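Local coordinates for protein alpha-1,6-mannanase (Bacteroides thetaiotaomicron, PDB 4V1S) that probably hydrolyses internal alpha-1,6-mannosidic bonds of mannan chains, as a family 76 glycoside hydrolase of a gut bacterium, at residues A[47-52]-A[342-347]; A[141-146]-A[187-192]; A[199-204]-A[247-252]. One frame throughout, in Å; residues are numbered along the deposited sequence.

In the fold
Contact 1 joins the first long helix, 46-61, to the last but one, helix 334-350, across 290 residues, consistent with the closed (alpha/alpha)6 barrel of this family. Contacts 2 and 3 fall within that span and follow one another along the chain, on the other side of the chain's centre, with centres about 31 and 32 Å from that of contact 1. They are neighbours, their centres about 11 Å apart: the loop 187-192 touches 199-204 through its backbone. Together they tie the starts of helices 142-159 and 202-219 to a loop and a small sheet, where glycerol binds and may mark a pocket.

Contact 1: A[47-52]-A[342-347]; sequences YTWCKE and AINFIH
His347 lies flat on the indole of Trp49, its ring and the six-membered ring stacked face to face with planes only 3° apart and centroids 3.5 Å from each other. CG stands anti to the backbone N (chi1 -172°), which brings it over the rim of the indole. Starting at CB, the methylene sits over the six-membered ring in a CH-pi contact, 3.4 Å from Trp49 CZ3. Next, CG lies above the CE3-CD2 bond of the tryptophan, 3.5 Å from each, while CD2 of the histidine comes 3.4 Å from the indole CD2. On the other branch ND1 rests near CZ2 and CE1 near CE2. The helices that carry the pair, 46-61 and 334-350, lie early and late in the chain and meet in the (alpha/alpha)6 barrel of this family; their local axes stay 12.1 Å apart at 43°, so large side chains bridge between them. The tip, NE2, is 3.5 Å from Trp49 NE1 and also takes part in hydrogen bonds with two waters lying in the imidazole plane, each of which donates to Glu52 OE1. Asn344 OD1, hydrogen-bonded to Tyr46 OH, approaches the edge of the indole, 4.0 Å from Trp49 CZ3.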
loop_
_atom_site.group_PDB
_atom_site.type_symbol
_atom_site.label_atom_id
_atom_site.label_comp_id
_atom_site.label_asym_id
_atom_site.label_seq_id
_atom_site.Cartn_x
_atom_site.Cartn_y
_atom_site.Cartn_z
ATOM N N TYR A 47 3.236 19.478 -2.872
ATOM C CA TYR A 47 3.265 19.132 -4.283
ATOM C C TYR A 47 4.669 19.255 -4.878
ATOM O O TYR A 47 5.148 18.347 -5.585
ATOM C CB TYR A 47 2.303 20.043 -5.023
ATOM C CG TYR A 47 1.931 19.631 -6.441
ATOM C CD1 TYR A 47 1.291 18.420 -6.697
ATOM C CD2 TYR A 47 2.156 20.469 -7.507
ATOM C CE1 TYR A 47 0.915 18.060 -7.971
ATOM C CE2 TYR A 47 1.802 20.121 -8.797
ATOM C CZ TYR A 47 1.165 18.912 -9.022
ATOM O OH TYR A 47 0.773 18.577 -10.299
ATOM N N THR A 48 5.340 20.364 -4.571
ATOM C CA THR A 48 6.745 20.518 -4.957
ATOM C C THR A 48 7.642 19.451 -4.328
ATOM O O THR A 48 8.489 18.892 -4.981
ATOM C CB THR A 48 7.269 21.933 -4.634
ATOM O OG1 THR A 48 6.553 22.838 -5.488
ATOM C CG2 THR A 48 8.729 22.052 -4.905
ATOM N N TRP A 49 7.415 19.146 -3.061
ATOM C CA TRP A 49 8.198 18.118 -2.414
ATOM C C TRP A 49 8.057 16.807 -3.154
ATOM O O TRP A 49 9.025 16.098 -3.321
ATOM C CB TRP A 49 7.773 17.910 -0.959
ATOM C CG TRP A 49 8.018 19.071 -0.061
ATOM C CD1 TRP A 49 8.610 20.248 -0.381
ATOM C CD2 TRP A 49 7.654 19.153 1.318
ATOM N NE1 TRP A 49 8.633 21.076 0.727
ATOM C CE2 TRP A 49 8.058 20.422 1.784
ATOM C CE3 TRP A 49 7.049 18.266 2.213
ATOM C CZ2 TRP A 49 7.870 20.827 3.118
ATOM C CZ3 TRP A 49 6.847 18.678 3.532
ATOM C CH2 TRP A 49 7.256 19.948 3.963
ATOM N N CYS A 50 6.844 16.521 -3.620
ATOM C CA CYS A 50 6.617 15.287 -4.368
ATOM C C CYS A 50 7.400 15.304 -5.659
ATOM O O CYS A 50 8.134 14.372 -5.947
ATOM C CB CYS A 50 5.140 15.091 -4.658
ATOM S SG CYS A 50 4.773 13.595 -5.604
ATOM N N LYS A 51 7.282 16.380 -6.431
ATOM C CA LYS A 51 8.018 16.485 -7.699
ATOM C C LYS A 51 9.536 16.410 -7.477
ATOM O O LYS A 51 10.256 15.798 -8.234
ATOM C CB LYS A 51 7.599 17.748 -8.461
ATOM C CG LYS A 51 6.159 17.639 -8.965
ATOM C CD LYS A 51 5.542 18.975 -9.329
ATOM C CE LYS A 51 6.591 19.903 -9.907
ATOM N NZ LYS A 51 7.043 19.427 -11.230
ATOM N N GLU A 52 10.009 17.041 -6.420
ATOM C CA GLU A 52 11.412 16.955 -6.074
ATOM C C GLU A 52 11.861 15.513 -5.858
ATOM O O GLU A 52 12.925 15.090 -6.342
ATOM C CB GLU A 52 11.699 17.823 -4.861
ATOM C CG GLU A 52 11.694 19.310 -5.180
ATOM C CD GLU A 52 11.840 20.202 -3.945
ATOM O OE1 GLU A 52 11.643 19.715 -2.812
ATOM O OE2 GLU A 52 12.141 21.412 -4.101
ATOM N N ALA A 342 3.211 13.943 10.503
ATOM C CA ALA A 342 4.045 12.784 10.189
ATOM C C ALA A 342 4.772 13.034 8.848
ATOM O O ALA A 342 5.962 12.761 8.708
ATOM C CB ALA A 342 3.230 11.515 10.156
ATOM N N ILE A 343 4.041 13.590 7.892
ATOM C CA ILE A 343 4.619 13.879 6.557
ATOM C C ILE A 343 5.678 14.993 6.657
ATOM O O ILE A 343 6.736 14.926 6.000
ATOM C CB ILE A 343 3.506 14.130 5.513
ATOM C CG1 ILE A 343 2.691 12.829 5.342
ATOM C CG2 ILE A 343 4.115 14.554 4.194
ATOM C CD1 ILE A 343 1.414 12.991 4.566
ATOM N N ASN A 344 5.438 15.996 7.496
ATOM C CA ASN A 344 6.439 17.047 7.722
ATOM C C ASN A 344 7.718 16.470 8.269
ATOM O O ASN A 344 8.793 16.869 7.871
ATOM C CB ASN A 344 5.876 18.135 8.653
ATOM C CG ASN A 344 4.756 18.965 8.000
ATOM O OD1 ASN A 344 4.543 18.936 6.796
ATOM N ND2 ASN A 344 4.040 19.701 8.810
ATOM N N PHE A 345 7.589 15.516 9.194
ATOM C CA PHE A 345 8.746 14.842 9.752
ATOM C C PHE A 345 9.550 14.103 8.683
ATOM O O PHE A 345 10.766 14.152 8.667
ATOM C CB PHE A 345 8.314 13.883 10.869
ATOM C CG PHE A 345 9.457 13.127 11.498
ATOM C CD1 PHE A 345 10.184 13.670 12.499
ATOM C CD2 PHE A 345 9.766 11.833 11.057
ATOM C CE1 PHE A 345 11.221 12.962 13.098
ATOM C CE2 PHE A 345 10.813 11.123 11.619
ATOM C CZ PHE A 345 11.532 11.697 12.658
ATOM N N ILE A 346 8.874 13.386 7.800
ATOM C CA ILE A 346 9.565 12.728 6.705
ATOM C C ILE A 346 10.440 13.722 5.937
ATOM O O ILE A 346 11.615 13.480 5.714
ATOM C CB ILE A 346 8.556 12.034 5.757
ATOM C CG1 ILE A 346 7.818 10.905 6.500
ATOM C CG2 ILE A 346 9.290 11.455 4.545
ATOM C CD1 ILE A 346 6.605 10.432 5.736
ATOM N N HIS A 347 9.878 14.843 5.545
ATOM C CA HIS A 347 10.639 15.848 4.763
ATOM C C HIS A 347 11.744 16.526 5.569
ATOM O O HIS A 347 12.873 16.706 5.105
ATOM C CB HIS A 347 9.683 16.875 4.217
ATOM C CG HIS A 347 10.313 17.826 3.257
ATOM N ND1 HIS A 347 10.700 19.097 3.614
ATOM C CD2 HIS A 347 10.675 17.668 1.964
ATOM C CE1 HIS A 347 11.235 19.698 2.565
ATOM N NE2 HIS A 347 11.220 18.856 1.550
HETATM O O HOH W 1 12.009 17.731 -1.172
HETATM O O HOH W 2 12.099 20.962 -0.374
#

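Contact 2: A[141-146]-A[187-192]; sequences FYDENG and IYFQET
The carbonyl oxygen of Phe141, whose ring packs on Phe189 across the contact, is gripped twice by Asn145: by its backbone N and by its side-chain ND2 at 3.1 Å, from opposite faces of the carbonyl plane. Phe141 is the N-cap of helix 142-159 of the (alpha/alpha)6 barrel, and the loop 187-192 lies against this helix start. A single backbone bridge pairs Phe141 with Gln190, and Tyr142 N donates to Phe189 O at 3.2 Å. Next to it, the Phe141 ring turns its edge to the face of Phe189, an offset edge-to-face pair with planes at 71° and Phe141 CE2 3.7 Å from Phe189 CE2. The CB of Phe189 starts away from the helix, but CG stands anti to the backbone N (chi1 -174°) and the ring comes back to Phe141.

Tyr142 has the most surface covered by the loop. Its CB touches Ile187 CG2 at 3.6 Å, CD2 lies 3.1 Å from Tyr188 O, CE2 comes 3.4 Å from C of Gln190, and OH ends beside CB of Glu191, whose OE1 is salt-bridged to Arg140. The ring also stacks on Phe174 of helix 162-177. An alanine here would keep CB and the backbone bond, but would probably open a gap beside the Gln190 peptide and leave Phe174 without its stacking partner. Asp143 OD2, which is hydrogen-bonded to O1 of a glycerol, lies 3.3 Å from Phe189 CE1.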
loop_
_atom_site.group_PDB
_atom_site.type_symbol
_atom_site.label_atom_id
_atom_site.label_comp_id
_atom_site.label_asym_id
_atom_site.label_seq_id
_atom_site.Cartn_x
_atom_site.Cartn_y
_atom_site.Cartn_z
ATOM N N PHE A 141 3.108 -13.530 -6.026
ATOM C CA PHE A 141 2.742 -13.287 -4.632
ATOM C C PHE A 141 1.340 -12.758 -4.544
ATOM O O PHE A 141 0.972 -11.842 -5.269
ATOM C CB PHE A 141 3.740 -12.295 -4.013
ATOM C CG PHE A 141 5.142 -12.851 -3.958
ATOM C CD1 PHE A 141 5.944 -12.867 -5.114
ATOM C CD2 PHE A 141 5.630 -13.409 -2.809
ATOM C CE1 PHE A 141 7.224 -13.377 -5.084
ATOM C CE2 PHE A 141 6.911 -13.959 -2.783
ATOM C CZ PHE A 141 7.686 -13.957 -3.927
ATOM N N TYR A 142 0.557 -13.341 -3.645
ATOM C CA TYR A 142 -0.845 -12.971 -3.567
ATOM C C TYR A 142 -0.966 -11.558 -2.986
ATOM O O TYR A 142 -1.863 -10.825 -3.384
ATOM C CB TYR A 142 -1.661 -14.016 -2.790
ATOM C CG TYR A 142 -1.626 -15.379 -3.445
ATOM C CD1 TYR A 142 -2.338 -15.624 -4.604
ATOM C CD2 TYR A 142 -0.840 -16.411 -2.941
ATOM C CE1 TYR A 142 -2.300 -16.878 -5.228
ATOM C CE2 TYR A 142 -0.801 -17.656 -3.572
ATOM C CZ TYR A 142 -1.546 -17.878 -4.714
ATOM O OH TYR A 142 -1.537 -19.106 -5.356
ATOM N N ASP A 143 -0.054 -11.171 -2.093
ATOM C CA ASP A 143 -0.070 -9.820 -1.557
ATOM C C ASP A 143 0.277 -8.760 -2.609
ATOM O O ASP A 143 -0.438 -7.771 -2.735
ATOM C CB ASP A 143 0.761 -9.660 -0.274
ATOM C CG ASP A 143 2.236 -9.948 -0.467
ATOM O OD1 ASP A 143 2.602 -10.643 -1.438
ATOM O OD2 ASP A 143 3.053 -9.503 0.377
ATOM N N GLU A 144 1.330 -9.001 -3.397
ATOM C CA GLU A 144 1.741 -8.031 -4.412
ATOM C C GLU A 144 0.567 -7.736 -5.352
ATOM O O GLU A 144 0.362 -6.593 -5.767
ATOM C CB GLU A 144 2.937 -8.529 -5.230
ATOM C CG GLU A 144 4.224 -8.553 -4.449
ATOM C CD GLU A 144 5.408 -9.112 -5.220
ATOM O OE1 GLU A 144 5.216 -9.681 -6.319
ATOM O OE2 GLU A 144 6.558 -9.026 -4.670
ATOM N N ASN A 145 -0.185 -8.781 -5.690
ATOM C CA ASN A 145 -1.345 -8.604 -6.555
ATOM C C ASN A 145 -2.433 -7.736 -5.934
ATOM O O ASN A 145 -3.077 -6.960 -6.643
ATOM C CB ASN A 145 -1.882 -9.956 -7.090
ATOM C CG ASN A 145 -1.087 -10.398 -8.309
ATOM O OD1 ASN A 145 -1.472 -10.129 -9.434
ATOM N ND2 ASN A 145 0.086 -10.975 -8.077
ATOM N N GLY A 146 -2.630 -7.862 -4.623
ATOM C CA GLY A 146 -3.583 -7.032 -3.889
ATOM C C GLY A 146 -3.164 -5.590 -3.746
ATOM O O GLY A 146 -3.950 -4.677 -3.981
ATOM N N ILE A 187 -5.299 -16.623 3.028
ATOM C CA ILE A 187 -4.614 -16.567 1.737
ATOM C C ILE A 187 -3.114 -16.773 1.958
ATOM O O ILE A 187 -2.509 -16.142 2.812
ATOM C CB ILE A 187 -4.905 -15.222 1.031
ATOM C CG1 ILE A 187 -6.399 -15.118 0.736
ATOM C CG2 ILE A 187 -4.072 -15.037 -0.261
ATOM C CD1 ILE A 187 -6.854 -13.768 0.217
ATOM N N TYR A 188 -2.532 -17.666 1.149
ATOM C CA TYR A 188 -1.121 -17.946 1.194
ATOM C C TYR A 188 -0.308 -16.707 0.890
ATOM O O TYR A 188 -0.737 -15.844 0.134
ATOM C CB TYR A 188 -0.737 -19.035 0.183
ATOM C CG TYR A 188 -1.434 -20.344 0.371
ATOM C CD1 TYR A 188 -0.986 -21.280 1.305
ATOM C CD2 TYR A 188 -2.555 -20.641 -0.384
ATOM C CE1 TYR A 188 -1.655 -22.479 1.466
ATOM C CE2 TYR A 188 -3.219 -21.837 -0.226
ATOM C CZ TYR A 188 -2.763 -22.742 0.700
ATOM O OH TYR A 188 -3.428 -23.920 0.847
ATOM N N PHE A 189 0.917 -16.645 1.415
ATOM C CA PHE A 189 1.793 -15.578 1.013
ATOM C C PHE A 189 2.082 -15.589 -0.473
ATOM O O PHE A 189 2.013 -14.555 -1.110
ATOM C CB PHE A 189 3.114 -15.708 1.779
ATOM C CG PHE A 189 4.084 -14.577 1.555
ATOM C CD1 PHE A 189 3.688 -13.254 1.731
ATOM C CD2 PHE A 189 5.380 -14.836 1.101
ATOM C CE1 PHE A 189 4.572 -12.221 1.494
ATOM C CE2 PHE A 189 6.282 -13.794 0.882
ATOM C CZ PHE A 189 5.871 -12.485 1.067
ATOM N N GLN A 190 2.439 -16.773 -0.993
ATOM C CA GLN A 190 2.943 -16.864 -2.344
ATOM C C GLN A 190 2.559 -18.162 -3.073
ATOM O O GLN A 190 2.095 -19.148 -2.463
ATOM C CB GLN A 190 4.418 -16.688 -2.363
ATOM C CG GLN A 190 5.183 -17.875 -1.836
ATOM C CD GLN A 190 6.674 -17.599 -1.802
ATOM O OE1 GLN A 190 7.310 -17.280 -2.823
ATOM N NE2 GLN A 190 7.235 -17.709 -0.630
ATOM N N GLU A 191 2.712 -18.114 -4.385
ATOM C CA GLU A 191 2.204 -19.160 -5.280
ATOM C C GLU A 191 3.165 -20.340 -5.303
ATOM O O GLU A 191 2.738 -21.502 -5.396
ATOM C CB GLU A 191 2.022 -18.599 -6.687
ATOM C CG GLU A 191 1.492 -19.603 -7.699
ATOM C CD GLU A 191 1.357 -18.982 -9.078
ATOM O OE1 GLU A 191 2.290 -18.224 -9.508
ATOM O OE2 GLU A 191 0.330 -19.269 -9.729
ATOM N N THR A 192 4.462 -20.025 -5.204
ATOM C CA THR A 192 5.525 -21.022 -5.296
ATOM C C THR A 192 6.450 -20.904 -4.081
ATOM O O THR A 192 7.415 -20.152 -4.086
ATOM C CB THR A 192 6.326 -20.851 -6.619
ATOM O OG1 THR A 192 5.423 -20.814 -7.734
ATOM C CG2 THR A 192 7.306 -21.998 -6.796
#

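Contact 3: A[199-204]-A[247-252]; sequences QKNTIC and LWDAKM. With GOL (glycerol), chain C.
Strands 199-201 and 250-252 run antiparallel at 165°, their axes 4.6 Å apart, and the hydrogen-bonded pair Lys200 and Lys251 joins them by Lys251 N to Lys200 O at 2.8 Å and by Lys200 N to Lys251 O. One step on, where helix 202-219 begins, Thr202 N donates to Asp249 O at 3.0 Å. The Thr202 side chain adds a second bond: OG1 stands beside its own backbone N (chi1 -58°) and donates to Trp248 O at 2.7 Å, while CG2 packs on Leu247.

Gln199, Asn201, Ala250 and Met252 share one face of the sheet. Met252, bent along its chain, lies side by side with Gln199, CE coming 3.7 Å from Gln199 CB. The amide of Gln199 reaches along its own strand, NE2 giving a bond of 2.9 Å to Asn201 OD1, and Ala250 CB touches both of these atoms. The strands belong to a small antiparallel sheet that accompanies the helices of the (alpha/alpha)6 barrel, and Asp249 and Ala250, both facing Asn259, form a classic beta bulge.

Next to the bulge a bound glycerol, probably from the crystallisation liquor, is held by Asp249. Its O3 donates to OD1 at 2.6 Å, and its O2 lies within bonding distance of both Asn201 OD1 and Asp249 OD2. One water accepts from Gln199 NE2 and donates to Asp249 OD2; another, touching the glycerol O2, accepts from Ile203 N. Lys200, whose CB starts on the face shared with Lys251, leads away to a salt bridge of NZ with Asp180.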
loop_
_atom_site.group_PDB
_atom_site.type_symbol
_atom_site.label_atom_id
_atom_site.label_comp_id
_atom_site.label_asym_id
_atom_site.label_seq_id
_atom_site.Cartn_x
_atom_site.Cartn_y
_atom_site.Cartn_z
ATOM N N GLN A 199 2.603 -20.767 4.523
ATOM C CA GLN A 199 1.958 -19.921 5.514
ATOM C C GLN A 199 0.905 -19.048 4.867
ATOM O O GLN A 199 0.949 -18.796 3.653
ATOM C CB GLN A 199 3.003 -19.061 6.238
ATOM C CG GLN A 199 3.813 -18.174 5.305
ATOM C CD GLN A 199 4.981 -17.537 5.998
ATOM O OE1 GLN A 199 6.052 -18.158 6.182
ATOM N NE2 GLN A 199 4.792 -16.301 6.407
ATOM N N LYS A 200 -0.033 -18.602 5.702
ATOM C CA LYS A 200 -1.073 -17.649 5.323
ATOM C C LYS A 200 -0.901 -16.392 6.160
ATOM O O LYS A 200 -0.594 -16.453 7.340
ATOM C CB LYS A 200 -2.482 -18.257 5.472
ATOM C CG LYS A 200 -2.691 -19.423 4.525
ATOM C CD LYS A 200 -4.129 -19.872 4.492
ATOM C CE LYS A 200 -4.393 -20.815 3.319
ATOM N NZ LYS A 200 -5.857 -21.043 3.126
ATOM N N ASN A 201 -1.087 -15.247 5.521
ATOM C CA ASN A 201 -0.519 -13.977 5.999
ATOM C C ASN A 201 -1.567 -12.864 6.084
ATOM O O ASN A 201 -2.432 -12.719 5.214
ATOM C CB ASN A 201 0.641 -13.537 5.065
ATOM C CG ASN A 201 1.779 -14.529 5.066
ATOM O OD1 ASN A 201 2.902 -14.225 5.516
ATOM N ND2 ASN A 201 1.493 -15.731 4.608
ATOM N N THR A 202 -1.494 -12.107 7.170
ATOM C CA THR A 202 -2.384 -11.010 7.379
ATOM C C THR A 202 -2.362 -10.048 6.199
ATOM O O THR A 202 -3.416 -9.607 5.774
ATOM C CB THR A 202 -2.025 -10.262 8.669
ATOM O OG1 THR A 202 -2.092 -11.179 9.761
ATOM C CG2 THR A 202 -2.983 -9.105 8.886
ATOM N N ILE A 203 -1.186 -9.755 5.664
ATOM C CA ILE A 203 -1.119 -8.758 4.593
ATOM C C ILE A 203 -1.923 -9.236 3.386
ATOM O O ILE A 203 -2.593 -8.430 2.739
ATOM C CB ILE A 203 0.312 -8.337 4.210
ATOM C CG1 ILE A 203 0.283 -7.157 3.217
ATOM C CG2 ILE A 203 1.127 -9.505 3.669
ATOM C CD1 ILE A 203 -0.384 -5.902 3.762
ATOM N N CYS A 204 -1.867 -10.534 3.090
ATOM C CA CYS A 204 -2.670 -11.080 2.012
ATOM C C CYS A 204 -4.174 -10.932 2.267
ATOM O O CYS A 204 -4.884 -10.511 1.366
ATOM C CB CYS A 204 -2.307 -12.536 1.763
ATOM S SG CYS A 204 -0.577 -12.760 1.358
ATOM N N LEU A 247 -2.519 -6.735 14.818
ATOM C CA LEU A 247 -2.511 -7.938 13.981
ATOM C C LEU A 247 -1.173 -8.648 14.039
ATOM O O LEU A 247 -0.117 -8.029 13.849
ATOM C CB LEU A 247 -2.794 -7.582 12.510
ATOM C CG LEU A 247 -4.224 -7.276 12.052
ATOM C CD1 LEU A 247 -5.154 -8.485 12.151
ATOM C CD2 LEU A 247 -4.826 -6.086 12.782
ATOM N N TRP A 248 -1.234 -9.955 14.275
ATOM C CA TRP A 248 -0.074 -10.815 14.104
ATOM C C TRP A 248 0.241 -10.930 12.604
ATOM O O TRP A 248 -0.514 -10.465 11.769
ATOM C CB TRP A 248 -0.321 -12.192 14.742
ATOM C CG TRP A 248 -0.493 -12.110 16.236
ATOM C CD1 TRP A 248 0.287 -11.411 17.099
ATOM C CD2 TRP A 248 -1.494 -12.758 17.041
ATOM N NE1 TRP A 248 -0.161 -11.572 18.390
ATOM C CE2 TRP A 248 -1.263 -12.379 18.376
ATOM C CE3 TRP A 248 -2.575 -13.604 16.760
ATOM C CZ2 TRP A 248 -2.055 -12.849 19.446
ATOM C CZ3 TRP A 248 -3.367 -14.049 17.801
ATOM C CH2 TRP A 248 -3.114 -13.666 19.129
ATOM N N ASP A 249 1.379 -11.517 12.277
ATOM C CA ASP A 249 1.880 -11.518 10.899
ATOM C C ASP A 249 1.357 -12.654 10.021
ATOM O O ASP A 249 0.967 -12.425 8.883
ATOM C CB ASP A 249 3.411 -11.547 10.859
ATOM C CG ASP A 249 3.950 -11.179 9.493
ATOM O OD1 ASP A 249 3.659 -10.073 9.062
ATOM O OD2 ASP A 249 4.658 -11.985 8.863
ATOM N N ALA A 250 1.351 -13.878 10.543
ATOM C CA ALA A 250 1.093 -15.038 9.698
ATOM C C ALA A 250 0.807 -16.256 10.548
ATOM O O ALA A 250 1.137 -16.286 11.733
ATOM C CB ALA A 250 2.283 -15.308 8.803
ATOM N N LYS A 251 0.182 -17.244 9.923
ATOM C CA LYS A 251 -0.090 -18.532 10.550
ATOM C C LYS A 251 0.517 -19.623 9.660
ATOM O O LYS A 251 0.296 -19.643 8.455
ATOM C CB LYS A 251 -1.586 -18.739 10.747
ATOM C CG LYS A 251 -1.952 -19.949 11.576
ATOM C CD LYS A 251 -3.416 -19.875 11.943
ATOM C CE LYS A 251 -3.915 -21.089 12.683
ATOM N NZ LYS A 251 -3.806 -20.854 14.128
ATOM N N MET A 252 1.312 -20.495 10.284
ATOM C CA MET A 252 2.035 -21.558 9.579
ATOM C C MET A 252 1.105 -22.718 9.278
ATOM O O MET A 252 0.336 -23.156 10.125
ATOM C CB MET A 252 3.206 -22.075 10.411
ATOM C CG MET A 252 4.218 -21.017 10.820
ATOM S SD MET A 252 4.968 -20.165 9.414
ATOM C CE MET A 252 4.342 -18.511 9.643
HETATM C C1 GOL C . 5.782 -11.837 4.755
HETATM O O1 GOL C . 6.915 -11.100 4.281
HETATM C C2 GOL C . 4.759 -10.888 5.378
HETATM O O2 GOL C . 3.820 -11.653 6.141
HETATM C C3 GOL C . 5.475 -9.860 6.257
HETATM O O3 GOL C . 4.548 -8.942 6.861
HETATM O O HOH W 3 5.747 -14.551 8.548
HETATM O O HOH W 4 1.408 -10.457 6.909
#